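Local structure of phosphoacetylglucosamine mutase (Aspergillus fumigatus, 4BJU) at residues I24-T29 with Y95-A100; T41-V46 with N76-V81; D475-L480 with F503-G508; A287-Y292 with E380-G385. The protein catalyses the interconversion of N-acetylglucosamine 6-phosphate and N-acetylglucosamine 1-phosphate, a step on the route to UDP-N-acetylglucosamine. All coordinates share one frame; numbering follows the deposited sequence.

Contact 1: residues I24-T29 with Y95-A100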
loop_
_atom_site.group_PDB
_atom_site.type_symbol
_atom_site.label_atom_id
_atom_site.label_comp_id
_atom_site.label_asym_id
_atom_site.label_seq_id
_atom_site.Cartn_x
_atom_site.Cartn_y
_atom_site.Cartn_z
ATOM N N ILE A 24 24.543 -8.018 -3.295
ATOM C CA ILE A 24 23.556 -9.044 -3.597
ATOM C C ILE A 24 22.203 -8.356 -3.524
ATOM O O ILE A 24 21.929 -7.611 -2.575
ATOM C CB ILE A 24 23.609 -10.204 -2.574
ATOM C CG1 ILE A 24 25.055 -10.728 -2.380
ATOM C CG2 ILE A 24 22.629 -11.322 -2.940
ATOM C CD1 ILE A 24 25.671 -11.441 -3.571
ATOM N N PHE A 25 21.368 -8.591 -4.530
ATOM C CA PHE A 25 20.044 -7.958 -4.628
ATOM C C PHE A 25 18.894 -8.941 -4.400
ATOM O O PHE A 25 19.004 -10.122 -4.717
ATOM C CB PHE A 25 19.858 -7.307 -6.001
ATOM C CG PHE A 25 20.972 -6.391 -6.403
ATOM C CD1 PHE A 25 21.090 -5.122 -5.843
ATOM C CD2 PHE A 25 21.889 -6.784 -7.370
ATOM C CE1 PHE A 25 22.118 -4.271 -6.222
ATOM C CE2 PHE A 25 22.910 -5.937 -7.760
ATOM C CZ PHE A 25 23.025 -4.681 -7.187
ATOM N N GLN A 26 17.786 -8.445 -3.855
ATOM C CA GLN A 26 16.547 -9.224 -3.815
ATOM C C GLN A 26 15.327 -8.360 -4.127
ATOM O O GLN A 26 15.198 -7.231 -3.631
ATOM C CB GLN A 26 16.377 -9.994 -2.490
ATOM C CG GLN A 26 15.201 -10.973 -2.514
ATOM C CD GLN A 26 15.334 -12.112 -1.522
ATOM O OE1 GLN A 26 15.557 -13.270 -1.904
ATOM N NE2 GLN A 26 15.203 -11.793 -0.239
ATOM N N TYR A 27 14.458 -8.892 -4.985
ATOM C CA TYR A 27 13.195 -8.244 -5.320
ATOM C C TYR A 27 12.178 -8.649 -4.262
ATOM O O TYR A 27 11.665 -9.782 -4.267
ATOM C CB TYR A 27 12.724 -8.640 -6.724
ATOM C CG TYR A 27 11.495 -7.898 -7.207
ATOM C CD1 TYR A 27 10.236 -8.183 -6.691
ATOM C CD2 TYR A 27 11.587 -6.926 -8.199
ATOM C CE1 TYR A 27 9.113 -7.511 -7.137
ATOM C CE2 TYR A 27 10.466 -6.251 -8.647
ATOM C CZ TYR A 27 9.231 -6.546 -8.113
ATOM O OH TYR A 27 8.100 -5.875 -8.547
ATOM N N GLY A 28 11.910 -7.721 -3.343
ATOM C CA GLY A 28 11.038 -7.989 -2.205
ATOM C C GLY A 28 9.627 -7.546 -2.493
ATOM O O GLY A 28 9.195 -7.538 -3.642
ATOM N N THR A 29 8.903 -7.194 -1.438
ATOM C CA THR A 29 7.668 -6.431 -1.602
ATOM C C THR A 29 8.062 -5.049 -2.142
ATOM O O THR A 29 9.104 -4.492 -1.750
ATOM C CB THR A 29 6.852 -6.324 -0.287
ATOM O OG1 THR A 29 7.721 -6.041 0.823
ATOM C CG2 THR A 29 6.091 -7.629 -0.012
ATOM N N TYR A 95 12.617 -14.245 -10.591
ATOM C CA TYR A 95 13.245 -13.976 -11.893
ATOM C C TYR A 95 13.958 -12.628 -11.892
ATOM O O TYR A 95 15.107 -12.514 -12.337
ATOM C CB TYR A 95 12.217 -13.983 -13.027
ATOM C CG TYR A 95 11.582 -15.316 -13.283
ATOM C CD1 TYR A 95 12.355 -16.469 -13.380
ATOM C CD2 TYR A 95 10.202 -15.426 -13.466
ATOM C CE1 TYR A 95 11.775 -17.699 -13.628
ATOM C CE2 TYR A 95 9.611 -16.658 -13.715
ATOM C CZ TYR A 95 10.401 -17.789 -13.787
ATOM O OH TYR A 95 9.839 -19.016 -14.036
ATOM N N ALA A 96 13.256 -11.605 -11.412
ATOM C CA ALA A 96 13.839 -10.277 -11.254
ATOM C C ALA A 96 15.167 -10.397 -10.506
ATOM O O ALA A 96 16.197 -9.880 -10.949
ATOM C CB ALA A 96 12.873 -9.369 -10.509
ATOM N N THR A 97 15.132 -11.141 -9.403
ATOM C CA THR A 97 16.286 -11.382 -8.535
ATOM C C THR A 97 17.448 -12.066 -9.273
ATOM O O THR A 97 18.602 -11.645 -9.148
ATOM C CB THR A 97 15.829 -12.127 -7.252
ATOM O OG1 THR A 97 15.130 -11.196 -6.403
ATOM C CG2 THR A 97 17.000 -12.738 -6.481
ATOM N N LYS A 98 17.136 -13.107 -10.049
ATOM C CA LYS A 98 18.121 -13.799 -10.879
ATOM C C LYS A 98 18.805 -12.840 -11.877
ATOM O O LYS A 98 20.030 -12.888 -12.053
ATOM C CB LYS A 98 17.443 -14.961 -11.612
ATOM C CG LYS A 98 16.950 -16.116 -10.748
ATOM C CD LYS A 98 16.288 -17.156 -11.646
ATOM C CE LYS A 98 15.769 -18.386 -10.895
ATOM N NZ LYS A 98 15.097 -19.404 -11.753
ATOM N N LEU A 99 18.016 -11.964 -12.507
ATOM C CA LEU A 99 18.556 -10.995 -13.463
ATOM C C LEU A 99 19.410 -9.906 -12.801
ATOM O O LEU A 99 20.453 -9.519 -13.336
ATOM C CB LEU A 99 17.435 -10.354 -14.270
ATOM C CG LEU A 99 16.711 -11.202 -15.300
ATOM C CD1 LEU A 99 15.359 -10.572 -15.569
ATOM C CD2 LEU A 99 17.523 -11.327 -16.584
ATOM N N ALA A 100 18.966 -9.419 -11.641
ATOM C CA ALA A 100 19.697 -8.384 -10.900
ATOM C C ALA A 100 21.067 -8.868 -10.446
ATOM O O ALA A 100 22.030 -8.107 -10.487
ATOM C CB ALA A 100 18.889 -7.910 -9.700
#

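Contact 2: residues T41-V46 with N76-V81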
loop_
_atom_site.group_PDB
_atom_site.type_symbol
_atom_site.label_atom_id
_atom_site.label_comp_id
_atom_site.label_asym_id
_atom_site.label_seq_id
_atom_site.Cartn_x
_atom_site.Cartn_y
_atom_site.Cartn_z
ATOM N N THR A 41 22.214 -1.011 -12.895
ATOM C CA THR A 41 22.128 -2.338 -13.472
ATOM C C THR A 41 20.825 -3.036 -13.059
ATOM O O THR A 41 20.312 -3.881 -13.787
ATOM C CB THR A 41 23.374 -3.213 -13.155
ATOM O OG1 THR A 41 23.329 -3.675 -11.803
ATOM C CG2 THR A 41 24.662 -2.440 -13.385
ATOM N N VAL A 42 20.291 -2.656 -11.903
ATOM C CA VAL A 42 19.079 -3.264 -11.344
ATOM C C VAL A 42 17.838 -2.899 -12.161
ATOM O O VAL A 42 17.046 -3.776 -12.523
ATOM C CB VAL A 42 18.879 -2.799 -9.885
ATOM C CG1 VAL A 42 17.512 -3.200 -9.366
ATOM C CG2 VAL A 42 19.984 -3.334 -8.985
ATOM N N VAL A 43 17.670 -1.598 -12.421
ATOM C CA VAL A 43 16.615 -1.084 -13.294
ATOM C C VAL A 43 16.768 -1.623 -14.720
ATOM O O VAL A 43 15.776 -1.819 -15.426
ATOM C CB VAL A 43 16.634 0.463 -13.339
ATOM C CG1 VAL A 43 15.725 1.005 -14.442
ATOM C CG2 VAL A 43 16.247 1.050 -11.981
ATOM N N TYR A 44 18.006 -1.837 -15.154
ATOM C CA TYR A 44 18.224 -2.458 -16.450
ATOM C C TYR A 44 17.569 -3.835 -16.487
ATOM O O TYR A 44 16.792 -4.138 -17.393
ATOM C CB TYR A 44 19.706 -2.582 -16.759
ATOM C CG TYR A 44 19.990 -2.910 -18.202
ATOM C CD1 TYR A 44 19.823 -1.951 -19.204
ATOM C CD2 TYR A 44 20.439 -4.178 -18.573
ATOM C CE1 TYR A 44 20.087 -2.250 -20.535
ATOM C CE2 TYR A 44 20.708 -4.484 -19.902
ATOM C CZ TYR A 44 20.527 -3.515 -20.873
ATOM O OH TYR A 44 20.791 -3.814 -22.182
ATOM N N ALA A 45 17.868 -4.635 -15.466
ATOM C CA ALA A 45 17.347 -5.983 -15.337
ATOM C C ALA A 45 15.821 -6.014 -15.346
ATOM O O ALA A 45 15.219 -6.899 -15.958
ATOM C CB ALA A 45 17.894 -6.624 -14.074
ATOM N N VAL A 46 15.208 -5.037 -14.682
ATOM C CA VAL A 46 13.745 -4.908 -14.630
ATOM C C VAL A 46 13.134 -4.514 -15.978
ATOM O O VAL A 46 12.019 -4.929 -16.300
ATOM C CB VAL A 46 13.315 -3.902 -13.538
ATOM C CG1 VAL A 46 11.959 -3.284 -13.864
ATOM C CG2 VAL A 46 13.289 -4.568 -12.163
ATOM N N ASN A 76 16.090 5.300 -4.414
ATOM C CA ASN A 76 15.013 5.136 -5.355
ATOM C C ASN A 76 14.622 3.670 -5.401
ATOM O O ASN A 76 15.096 2.859 -4.595
ATOM C CB ASN A 76 15.408 5.661 -6.733
ATOM C CG ASN A 76 14.242 6.268 -7.467
ATOM O OD1 ASN A 76 13.112 5.844 -7.283
ATOM N ND2 ASN A 76 14.514 7.275 -8.298
ATOM N N GLY A 77 13.741 3.331 -6.324
ATOM C CA GLY A 77 13.257 1.972 -6.414
ATOM C C GLY A 77 12.514 1.753 -7.707
ATOM O O GLY A 77 12.306 2.688 -8.476
ATOM N N VAL A 78 12.090 0.515 -7.916
ATOM C CA VAL A 78 11.551 0.072 -9.191
ATOM C C VAL A 78 10.737 -1.195 -8.926
ATOM O O VAL A 78 11.187 -2.087 -8.199
ATOM C CB VAL A 78 12.708 -0.120 -10.224
ATOM C CG1 VAL A 78 13.579 -1.341 -9.912
ATOM C CG2 VAL A 78 12.199 -0.136 -11.651
ATOM N N LYS A 79 9.510 -1.232 -9.442
ATOM C CA LYS A 79 8.653 -2.403 -9.296
ATOM C C LYS A 79 7.789 -2.599 -10.527
ATOM O O LYS A 79 7.406 -1.633 -11.177
ATOM C CB LYS A 79 7.771 -2.308 -8.055
ATOM C CG LYS A 79 6.917 -3.537 -7.828
ATOM C CD LYS A 79 5.863 -3.356 -6.738
ATOM C CE LYS A 79 5.115 -4.667 -6.540
ATOM N NZ LYS A 79 5.963 -5.722 -5.931
ATOM N N LEU A 80 7.486 -3.857 -10.840
ATOM C CA LEU A 80 6.612 -4.172 -11.971
ATOM C C LEU A 80 5.171 -4.203 -11.516
ATOM O O LEU A 80 4.853 -4.554 -10.362
ATOM C CB LEU A 80 6.997 -5.503 -12.633
ATOM C CG LEU A 80 8.416 -5.687 -13.205
ATOM C CD1 LEU A 80 8.626 -7.118 -13.684
ATOM C CD2 LEU A 80 8.662 -4.731 -14.347
ATOM N N VAL A 81 4.297 -3.810 -12.430
ATOM C CA VAL A 81 2.869 -3.834 -12.201
ATOM C C VAL A 81 2.257 -4.716 -13.288
ATOM O O VAL A 81 2.495 -4.505 -14.479
ATOM C CB VAL A 81 2.283 -2.409 -12.264
ATOM C CG1 VAL A 81 0.761 -2.441 -12.196
ATOM C CG2 VAL A 81 2.865 -1.567 -11.138
#

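Contact 3: residues D475-L480 with F503-G508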
loop_
_atom_site.group_PDB
_atom_site.type_symbol
_atom_site.label_atom_id
_atom_site.label_comp_id
_atom_site.label_asym_id
_atom_site.label_seq_id
_atom_site.Cartn_x
_atom_site.Cartn_y
_atom_site.Cartn_z
ATOM N N ASP A 475 -0.743 -19.128 12.270
ATOM C CA ASP A 475 -2.011 -18.501 12.693
ATOM C C ASP A 475 -1.974 -16.960 12.581
ATOM O O ASP A 475 -2.036 -16.244 13.591
ATOM C CB ASP A 475 -2.405 -18.970 14.112
ATOM C CG ASP A 475 -3.742 -18.384 14.598
ATOM O OD1 ASP A 475 -4.661 -18.164 13.783
ATOM O OD2 ASP A 475 -3.874 -18.145 15.817
ATOM N N ALA A 476 -1.884 -16.465 11.343
ATOM C CA ALA A 476 -1.763 -15.026 11.065
ATOM C C ALA A 476 -0.631 -14.409 11.899
ATOM O O ALA A 476 -0.762 -13.305 12.465
ATOM C CB ALA A 476 -3.087 -14.311 11.307
ATOM N N GLU A 477 0.467 -15.164 11.988
ATOM C CA GLU A 477 1.670 -14.769 12.722
ATOM C C GLU A 477 1.421 -14.391 14.198
ATOM O O GLU A 477 2.160 -13.595 14.776
ATOM C CB GLU A 477 2.408 -13.661 11.956
ATOM C CG GLU A 477 3.321 -14.172 10.850
ATOM C CD GLU A 477 3.468 -13.196 9.690
ATOM O OE1 GLU A 477 3.108 -12.007 9.828
ATOM O OE2 GLU A 477 3.939 -13.633 8.614
ATOM N N ARG A 478 0.385 -14.971 14.802
ATOM C CA ARG A 478 0.022 -14.672 16.197
ATOM C C ARG A 478 0.654 -15.671 17.181
ATOM O O ARG A 478 0.557 -15.506 18.397
ATOM C CB ARG A 478 -1.512 -14.631 16.378
ATOM C CG ARG A 478 -2.196 -13.394 15.795
ATOM C CD ARG A 478 -3.714 -13.432 15.951
ATOM N NE ARG A 478 -4.368 -14.394 15.052
ATOM C CZ ARG A 478 -5.684 -14.483 14.858
ATOM N NH1 ARG A 478 -6.520 -13.666 15.484
ATOM N NH2 ARG A 478 -6.179 -15.388 14.019
ATOM N N LYS A 479 1.290 -16.711 16.639
ATOM C CA LYS A 479 1.841 -17.797 17.447
ATOM C C LYS A 479 3.180 -18.272 16.880
ATOM O O LYS A 479 3.372 -18.268 15.667
ATOM C CB LYS A 479 0.841 -18.961 17.506
ATOM C CG LYS A 479 -0.378 -18.731 18.396
ATOM C CD LYS A 479 -1.431 -19.801 18.156
ATOM C CE LYS A 479 -2.290 -20.076 19.376
ATOM N NZ LYS A 479 -3.385 -19.081 19.503
ATOM N N LEU A 480 4.104 -18.657 17.758
ATOM C CA LEU A 480 5.365 -19.268 17.342
ATOM C C LEU A 480 5.332 -20.767 17.544
ATOM O O LEU A 480 4.968 -21.271 18.604
ATOM C CB LEU A 480 6.573 -18.715 18.119
ATOM C CG LEU A 480 7.133 -17.296 17.948
ATOM C CD1 LEU A 480 7.233 -16.856 16.492
ATOM C CD2 LEU A 480 6.333 -16.303 18.779
ATOM N N PHE A 503 2.401 -10.677 20.892
ATOM C CA PHE A 503 2.909 -11.661 19.926
ATOM C C PHE A 503 4.214 -11.136 19.370
ATOM O O PHE A 503 4.425 -9.927 19.325
ATOM C CB PHE A 503 1.903 -11.924 18.784
ATOM C CG PHE A 503 1.775 -10.778 17.807
ATOM C CD1 PHE A 503 0.964 -9.675 18.102
ATOM C CD2 PHE A 503 2.481 -10.788 16.596
ATOM C CE1 PHE A 503 0.859 -8.618 17.210
ATOM C CE2 PHE A 503 2.379 -9.729 15.702
ATOM C CZ PHE A 503 1.566 -8.643 16.009
ATOM N N ALA A 504 5.079 -12.055 18.946
ATOM C CA ALA A 504 6.397 -11.717 18.441
ATOM C C ALA A 504 6.575 -12.412 17.129
ATOM O O ALA A 504 6.245 -13.588 17.016
ATOM C CB ALA A 504 7.473 -12.192 19.406
ATOM N N ARG A 505 7.084 -11.686 16.135
ATOM C CA ARG A 505 7.462 -12.299 14.872
ATOM C C ARG A 505 8.734 -11.697 14.282
ATOM O O ARG A 505 9.081 -10.540 14.548
ATOM C CB ARG A 505 6.307 -12.269 13.863
ATOM C CG ARG A 505 5.697 -10.899 13.661
ATOM C CD ARG A 505 4.690 -10.879 12.515
ATOM N NE ARG A 505 5.297 -10.787 11.184
ATOM C CZ ARG A 505 5.959 -9.729 10.707
ATOM N NH1 ARG A 505 6.148 -8.649 11.462
ATOM N NH2 ARG A 505 6.450 -9.762 9.468
ATOM N N ALA A 506 9.421 -12.515 13.487
ATOM C CA ALA A 506 10.628 -12.117 12.777
ATOM C C ALA A 506 10.311 -10.972 11.815
ATOM O O ALA A 506 9.165 -10.831 11.395
ATOM C CB ALA A 506 11.183 -13.310 12.022
ATOM N N SER A 507 11.304 -10.149 11.480
ATOM C CA SER A 507 11.092 -9.094 10.491
ATOM C C SER A 507 11.209 -9.636 9.072
ATOM O O SER A 507 10.493 -9.188 8.164
ATOM C CB SER A 507 12.060 -7.927 10.685
ATOM O OG SER A 507 11.723 -6.856 9.812
ATOM N N GLY A 508 12.117 -10.592 8.886
ATOM C CA GLY A 508 12.314 -11.233 7.583
ATOM C C GLY A 508 13.478 -10.698 6.762
ATOM O O GLY A 508 13.687 -11.128 5.625
#

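Contact 4: residues A287-Y292 with E380-G385. Unlike the reference sequence in segment 287-292: Leu291 (reference Val). With MG (magnesium ion), chain C.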
loop_
_atom_site.group_PDB
_atom_site.type_symbol
_atom_site.label_atom_id
_atom_site.label_comp_id
_atom_site.label_asym_id
_atom_site.label_seq_id
_atom_site.Cartn_x
_atom_site.Cartn_y
_atom_site.Cartn_z
ATOM N N ALA A 287 2.312 8.618 -2.642
ATOM C CA ALA A 287 0.880 8.784 -2.425
ATOM C C ALA A 287 0.051 7.499 -2.514
ATOM O O ALA A 287 -1.045 7.509 -3.070
ATOM C CB ALA A 287 0.317 9.886 -3.330
ATOM N N ASP A 288 0.558 6.411 -1.924
ATOM C CA ASP A 288 -0.248 5.184 -1.765
ATOM C C ASP A 288 -0.590 4.918 -0.303
ATOM O O ASP A 288 -1.199 3.905 0.019
ATOM C CB ASP A 288 0.446 3.966 -2.406
ATOM C CG ASP A 288 1.743 3.603 -1.729
ATOM O OD1 ASP A 288 2.339 4.453 -1.011
ATOM O OD2 ASP A 288 2.171 2.449 -1.907
ATOM N N ARG A 289 -0.194 5.850 0.569
ATOM C CA ARG A 289 -0.517 5.794 1.988
ATOM C C ARG A 289 -1.081 7.132 2.482
ATOM O O ARG A 289 -0.652 8.194 2.064
ATOM C CB ARG A 289 0.741 5.411 2.817
ATOM C CG ARG A 289 1.292 4.004 2.580
ATOM C CD ARG A 289 2.747 3.869 3.033
ATOM N NE ARG A 289 2.877 4.214 4.443
ATOM C CZ ARG A 289 4.016 4.424 5.110
ATOM N NH1 ARG A 289 5.207 4.340 4.524
ATOM N NH2 ARG A 289 3.947 4.711 6.400
ATOM N N ILE A 290 -2.003 7.079 3.429
ATOM C CA ILE A 290 -2.525 8.296 4.045
ATOM C C ILE A 290 -2.915 8.045 5.497
ATOM O O ILE A 290 -3.452 6.982 5.836
ATOM C CB ILE A 290 -3.778 8.829 3.283
ATOM C CG1 ILE A 290 -4.353 10.094 3.910
ATOM C CG2 ILE A 290 -4.888 7.788 3.223
ATOM C CD1 ILE A 290 -5.326 10.812 2.997
ATOM N N LEU A 291 -2.693 9.051 6.340
ATOM C CA LEU A 291 -3.471 9.151 7.564
ATOM C C LEU A 291 -3.943 10.518 7.982
ATOM O O LEU A 291 -3.401 11.554 7.560
ATOM C CB LEU A 291 -2.746 8.520 8.705
ATOM C CG LEU A 291 -1.293 8.574 8.402
ATOM C CD1 LEU A 291 -0.668 9.674 9.238
ATOM C CD2 LEU A 291 -0.824 7.161 8.708
ATOM N N TYR A 292 -4.964 10.484 8.837
ATOM C CA TYR A 292 -5.587 11.668 9.371
ATOM C C TYR A 292 -5.058 11.957 10.784
ATOM O O TYR A 292 -4.526 11.065 11.440
ATOM C CB TYR A 292 -7.105 11.499 9.358
ATOM C CG TYR A 292 -7.751 11.876 8.027
ATOM C CD1 TYR A 292 -7.517 11.133 6.852
ATOM C CD2 TYR A 292 -8.612 12.971 7.947
ATOM C CE1 TYR A 292 -8.113 11.496 5.650
ATOM C CE2 TYR A 292 -9.213 13.340 6.756
ATOM C CZ TYR A 292 -8.958 12.613 5.615
ATOM O OH TYR A 292 -9.576 13.018 4.446
ATOM N N GLU A 380 -3.792 -1.147 6.460
ATOM C CA GLU A 380 -2.806 -1.347 7.505
ATOM C C GLU A 380 -2.700 -0.043 8.270
ATOM O O GLU A 380 -2.981 1.036 7.715
ATOM C CB GLU A 380 -1.460 -1.728 6.902
ATOM C CG GLU A 380 -1.301 -3.227 6.691
ATOM C CD GLU A 380 -0.006 -3.586 5.986
ATOM O OE1 GLU A 380 0.351 -2.877 5.007
ATOM O OE2 GLU A 380 0.646 -4.582 6.406
ATOM N N ALA A 381 -2.292 -0.145 9.536
ATOM C CA ALA A 381 -2.090 1.022 10.402
ATOM C C ALA A 381 -1.341 2.143 9.675
ATOM O O ALA A 381 -1.735 3.316 9.766
ATOM C CB ALA A 381 -1.378 0.627 11.696
ATOM N N ASN A 382 -0.314 1.769 8.905
ATOM C CA ASN A 382 0.519 2.730 8.149
ATOM C C ASN A 382 -0.187 3.595 7.073
ATOM O O ASN A 382 0.447 4.470 6.469
ATOM C CB ASN A 382 1.779 2.044 7.567
ATOM C CG ASN A 382 1.471 1.114 6.389
ATOM O OD1 ASN A 382 0.414 1.200 5.758
ATOM N ND2 ASN A 382 2.404 0.221 6.089
ATOM N N GLY A 383 -1.476 3.331 6.822
ATOM C CA GLY A 383 -2.252 4.116 5.856
ATOM C C GLY A 383 -2.392 3.510 4.462
ATOM O O GLY A 383 -2.954 4.145 3.563
ATOM N N HIS A 384 -1.881 2.295 4.266
ATOM C CA HIS A 384 -2.102 1.598 3.005
ATOM C C HIS A 384 -3.345 0.719 3.071
ATOM O O HIS A 384 -3.464 -0.123 3.948
ATOM C CB HIS A 384 -0.891 0.772 2.566
ATOM C CG HIS A 384 -0.985 0.293 1.143
ATOM N ND1 HIS A 384 -0.849 1.136 0.060
ATOM C CD2 HIS A 384 -1.230 -0.938 0.628
ATOM C CE1 HIS A 384 -0.985 0.444 -1.058
ATOM N NE2 HIS A 384 -1.221 -0.817 -0.741
ATOM N N GLY A 385 -4.265 0.923 2.128
ATOM C CA GLY A 385 -5.444 0.084 2.035
ATOM C C GLY A 385 -6.455 0.495 0.995
ATOM O O GLY A 385 -6.348 1.564 0.396
HETATM MG MG MG C . 4.165 4.527 -0.712
#

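Contact 1: residues I24-T29 with Y95-A100
Phe25 lays its CB and one flank of its ring against Ala100 in the last turn of helix 90-100. Its CB is 3.9 Å from Ala100 CB, and ring atom CD2 comes to 3.4 Å from Ala100 O, the carbonyl lying obliquely to the ring. The next residue, Gln26, points its side chain away from the helix, and only its CG, 3.9 Å from Thr97 OG1, crosses that hydroxyl on its way out. Tyr27 then returns to the helix. Its CD2 is 3.6 Å from Ala96 CB, which approaches the ring obliquely, while its backbone N donates to Thr97 OG1 at 2.8 Å in an almost straight bond (171°). Thr97 can take it because OG1 stands opposite its own carbonyl carbon (chi1 -74°), which turns the hydroxyl to the loop and carries CG2 to 3.7 Å from Phe25 O. Thr97 OG1 also has a weak hydrogen bond to Glu93 O, one turn earlier, so the hydroxyl links an irregular backbone to the helix. Beyond the contact, Tyr27 OH is hydrogen-bonded to Leu80 N, and its ring meets Phe32 edge-to-face. The loop 24-29, between helix 4-14 and strand 32-33, runs as an extended strip along helix 90-100 in the alpha/beta/alpha domain I. Phe25 and Tyr27 dip inward to Phe32 of edge strand 32-33, Phe25 also resting on Val42 of helix 40-56; from helix 90-100, Ala96 meets Leu49 of helix 40-56.

Contact 2: residues T41-V46 with N76-V81
Val78 is the first residue of strand 76-81 to meet helix 41-46, and it does so with both methyls. Its CG1 stands between the backbone N and the carbonyl carbon (chi1 71°), which spreads the isopropyl group across the helix surface: CG1 reaches 3.9 Å from Val46 CG2 and 4.1 Å from Val43 CG2, and CG2 lies 3.9 Å from Val46 CG1. Val78 and Val46 thus pass one another in opposite directions, methyl against methyl, while Val43 comes at a slant from the preceding turn. Val42 adds a looser touch, its CG1 4.4 Å from Val78 CG1. Helix and strand segments are nearly parallel, 11° apart with axes 9.1 Å from each other, in the alpha/beta/alpha domain I of the phosphohexomutase family. Strand 75-81 runs with helix 40-56, while its antiparallel neighbour 61-66, which follows that helix in the chain, runs back against both. Lys79 turns away to the other side of the sheet, and its NZ has a weak hydrogen bond to Tyr27 OH. Leu80 returns to the helical side, where its CD2 packs 3.6 Å from Val46 CG1 and 3.9 Å from Val46 O, and Val64 of strand 61-66 touches Val46, Val78 and Leu80 together.

Contact 3: residues D475-L480 with F503-G508
Glu477 is the third residue of a type I' turn from Asp475 to Arg478, closed by Arg478 N to Asp475 O at 3.0 Å, and Arg478 and Lys479 face Tyr474 in a classic bulge beside it. The turn points Glu477 at Arg505: OE1 forms a salt bridge with NE at 2.8 Å, but the N-H...O angle of 115° makes the hydrogen bond a weak one. OE1 also has a weak bond to Thr361 N. Carboxylate and guanidinium planes are 37° apart, and the chains cross with Glu477 CB 3.6 Å from Arg505 CD. Bent at chi3 (-80°), Arg505 leaves NH1 to Tyr339 OH. Phe503 brings CD2 to 3.4 Å from Glu477 O, obliquely to its ring, and its CB to 3.8 Å from Arg478 O. Leu480 CD2 lies over Ala504, 3.2 Å from its carbonyl O. Within the turn Arg478 NH2 binds Asp475 OD1 at 3.2 Å from above the carboxylate plane. The hairpin 472-482 is thus set against the C-terminal domain's edge strand 501-506, whose last residues, Arg505 and Ala506, begin the Arg-Ala-Ser-Gly sequence that probably belongs to the family's phosphate-binding loop; helix 486-495 touches Leu480, and strand 356-358 meets Arg478.

Contact 4: residues A287-Y292 with E380-G385
Asp288 binds the magnesium ion through OD1 at 1.9 Å and, with its backbone O, accepts a hydrogen bond from His384 ND1 at 2.8 Å. It belongs to the metal-binding loop of the phosphohexomutases, whose Asp284 and Asp286 hold the same ion. His384 ND1 comes to the oxygen from above the carbonyl plane, 36° out of it, and the bond fixes the imidazole so that its CE1 edge faces the metal-binding carboxylate, CE1 lying 3.8 Å from Asp288 OD2. Arg289, next in the loop, sends NE to Asn382 O at 3.2 Å; here the acceptor lies in the guanidinium plane, while NE stands above the plane of the Asn382 carbonyl. Its other nitrogens go outward, NH2 to a salt bridge with Asp260 and NH1 to the phosphoserine at position 69, which, as in related phosphohexomutases, is probably the catalytic phosphate carrier. Arg289 thus ties domain III to the phosphate site, and its bend at chi3 (57°) lets the arm reach both. A backbone bond follows, Ile290 N to Gly383 O at 3.1 Å, with Arg289 CA making a C-H...O contact to the same oxygen. The receiving chain is the type I turn Glu380 to Gly383, which links strands 375-379 and 385-389. Asn382 stiffens it as an Asx turn: OD1 takes His384 N at 2.9 Å, nearly in line with its C=O. Packing is added beside these bonds: Arg289 CG rests 3.9 Å from His384 CB, the two side chains crossing at about a right angle, and Leu291 CD2 comes to 3.7 Å from Asn382 O.

Overall arrangement
Contacts 1 and 2 lie in domain I with centres about 9 Å apart, contact 2 nested within the chain loop that contact 1 closes. They touch directly: Tyr27 OH lies 3.1 Å from Leu80 N in a probable hydrogen bond, and Leu99 CD1 is 3.7 Å from Ala45 O. Contact 4 joins domains II and III at the magnesium ion, which is about 14 Å from the side chains of Tyr27 and of Val78. Contact 3, in the C-terminal domain, stands about 22 Å from contact 4 between centres, though nearest atoms are about 8 Å apart. Together the four contacts sample every domain around the presumed catalytic cleft.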